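Local coordinates for DNA mismatch repair protein MutL (Aquifex aeolicus, PDB 6LZI), which hydrolyses ATP through its N-terminal GHKL-type ATPase domain and acts as an endonuclease in DNA mismatch repair, at the adenosine-5'-diphosphate site. Sequence-based numbering; all coordinates share one arbitrary frame.

The adenosine-5'-diphosphate site. Residues 26-27, 30, 51, 55-56, 64, 90-92, 135. With ADP (adenosine-5'-diphosphate), chain B; MG (magnesium ion), chain C.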
# COMPACT_ATOMS: atom_id res chain seq x y z
N ASN A 26 -1.94 8.03 2.26
CA ASN A 26 -2.25 9.42 2.01
C ASN A 26 -2.71 9.61 0.58
O ASN A 26 -3.67 10.36 0.31
CB ASN A 26 -1.02 10.29 2.30
CG ASN A 26 -0.83 10.50 3.78
OD1 ASN A 26 -1.76 10.26 4.54
ND2 ASN A 26 0.31 10.96 4.20
N SER A 27 -2.12 8.86 -0.33
CA SER A 27 -2.56 8.97 -1.73
C SER A 27 -3.99 8.53 -1.88
O SER A 27 -4.75 9.12 -2.64
CB SER A 27 -1.73 8.10 -2.62
OG SER A 27 -0.37 8.61 -2.53
N ALA A 30 -6.46 10.84 -0.60
CA ALA A 30 -6.64 11.94 -1.54
C ALA A 30 -7.24 11.50 -2.88
O ALA A 30 -7.19 12.27 -3.85
CB ALA A 30 -5.32 12.65 -1.78
N ASP A 51 1.29 10.22 -6.84
CA ASP A 51 -0.14 9.99 -7.07
C ASP A 51 -0.75 11.12 -7.89
O ASP A 51 -0.17 12.22 -8.03
CB ASP A 51 -0.89 9.82 -5.70
CG ASP A 51 -1.05 11.10 -4.92
OD1 ASP A 51 -1.57 12.14 -5.48
OD2 ASP A 51 -0.61 11.12 -3.72
N GLY A 55 -4.15 16.60 -4.69
CA GLY A 55 -3.09 17.50 -4.28
C GLY A 55 -3.43 18.33 -3.05
O GLY A 55 -4.41 18.11 -2.33
N ILE A 56 -2.51 19.25 -2.77
CA ILE A 56 -2.50 20.05 -1.55
C ILE A 56 -2.35 21.49 -1.98
O ILE A 56 -1.52 21.79 -2.86
CB ILE A 56 -1.36 19.63 -0.59
CG1 ILE A 56 -1.46 18.12 -0.29
CG2 ILE A 56 -1.41 20.42 0.72
CD1 ILE A 56 -0.13 17.49 0.05
N VAL A 64 1.87 20.59 6.48
CA VAL A 64 1.79 19.14 6.62
C VAL A 64 3.08 18.52 7.13
O VAL A 64 3.07 17.34 7.50
CB VAL A 64 1.39 18.48 5.28
CG1 VAL A 64 0.10 19.07 4.76
CG2 VAL A 64 2.51 18.63 4.26
N GLU A 90 2.06 14.04 13.35
CA GLU A 90 1.32 13.29 12.36
C GLU A 90 2.32 12.54 11.50
O GLU A 90 3.53 12.56 11.77
CB GLU A 90 0.44 14.19 11.52
CG GLU A 90 -1.04 14.26 11.89
CD GLU A 90 -1.82 15.25 11.00
OE1 GLU A 90 -1.17 15.86 10.11
OE2 GLU A 90 -3.05 15.41 11.17
N ALA A 91 1.83 11.88 10.45
CA ALA A 91 2.66 10.88 9.81
C ALA A 91 3.78 11.54 9.00
O ALA A 91 4.94 11.11 9.08
CB ALA A 91 1.80 9.94 8.96
N LEU A 92 3.47 12.61 8.21
CA LEU A 92 4.59 13.20 7.45
C LEU A 92 5.63 13.87 8.33
O LEU A 92 6.82 13.98 7.93
CB LEU A 92 4.07 14.20 6.42
CG LEU A 92 3.16 13.55 5.41
CD1 LEU A 92 2.48 14.63 4.52
CD2 LEU A 92 3.96 12.62 4.50
N THR A 135 0.49 14.62 -6.08
CA THR A 135 1.48 14.75 -5.01
C THR A 135 2.58 13.73 -5.20
O THR A 135 2.33 12.60 -5.61
CB THR A 135 0.80 14.51 -3.63
OG1 THR A 135 -0.24 15.48 -3.46
CG2 THR A 135 1.76 14.64 -2.48
PB ADP B . -3.10 12.31 8.25
O1B ADP B . -3.09 11.66 6.91
O2B ADP B . -4.07 13.52 8.31
O3B ADP B . -3.42 11.33 9.36
PA ADP B . -0.42 12.90 7.44
O1A ADP B . 0.77 13.46 8.16
O2A ADP B . -0.21 11.55 6.82
O3A ADP B . -1.65 12.89 8.55
O5' ADP B . -0.81 13.84 6.19
C5' ADP B . -1.20 15.14 6.66
C4' ADP B . -2.15 15.80 5.66
O4' ADP B . -1.45 16.08 4.48
C3' ADP B . -3.36 14.99 5.24
O3' ADP B . -4.46 15.26 6.14
C2' ADP B . -3.67 15.56 3.87
O2' ADP B . -4.43 16.78 4.17
C1' ADP B . -2.32 15.99 3.36
N9 ADP B . -1.72 15.01 2.47
C8 ADP B . -0.69 14.16 2.73
N7 ADP B . -0.38 13.41 1.64
C5 ADP B . -1.28 13.80 0.69
C6 ADP B . -1.50 13.38 -0.70
N6 ADP B . -0.73 12.39 -1.24
N1 ADP B . -2.50 13.99 -1.38
C2 ADP B . -3.28 14.97 -0.76
N3 ADP B . -3.11 15.41 0.48
C4 ADP B . -2.11 14.85 1.21
MG MG C . -1.78 10.10 6.57
O HOH W 1 -0.18 8.60 6.25
O HOH W 2 -3.36 8.83 6.36
O HOH W 3 -1.63 9.68 8.71
O HOH W 4 1.40 10.40 -0.46
O HOH W 5 -2.49 14.18 -4.05
O HOH W 6 1.82 11.77 1.95
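In this Bergerat-fold (GHKL) nucleotide pocket, the adenine is read by Asp51 at the end of strand 46-51. Asp51 OD2 accepts a hydrogen bond from the exocyclic amine N6 of ADP at 2.8 Å, through its syn lone pair, while Ser27 OG donates to the anti lone pair. Asp51 CG sits in the crowded position between backbone N and carbonyl carbon (chi1 73°), and the two donors would help fix the carboxylate's rotation. Asp51 OD1 holds water 5, which also meets Thr135 OG1, Gly55 N and ADP N1 (2.7 Å from the water). An alanine in place of Asp51 would remove both carboxylate oxygens and would probably loosen adenine recognition. Water 6 bridges Asn26 ND2 and ADP N7, and water 4 links water 6 to ADP N6.

At the phosphate end, Asn26 on helix 16-29 uses both ends of its amide. Asn26 OD1 binds MG at 2.0 Å, and Asn26 ND2 donates to the alpha-phosphate oxygen ADP O2A at 2.7 Å, nearly in the amide plane. The near-octahedral ion also takes ADP O2A, the beta-phosphate oxygen O1B and waters 1, 2 and 3, clamping the diphosphate. Leu92 N, near the start of helix 91-96, gives an almost straight bond (173°) to the alpha-phosphate oxygen ADP O1A at 2.8 Å.

Ile56 CD1 lies over one adenine face, 3.8 Å from the centroid of ADP's six-membered ring. On the opposite face, Asn26 CB approaches ADP N7 at 3.3 Å and Ala30 CB lies near ADP C2. Leu92 CD1 packs at the C8 edge, 3.7 Å from ADP C8.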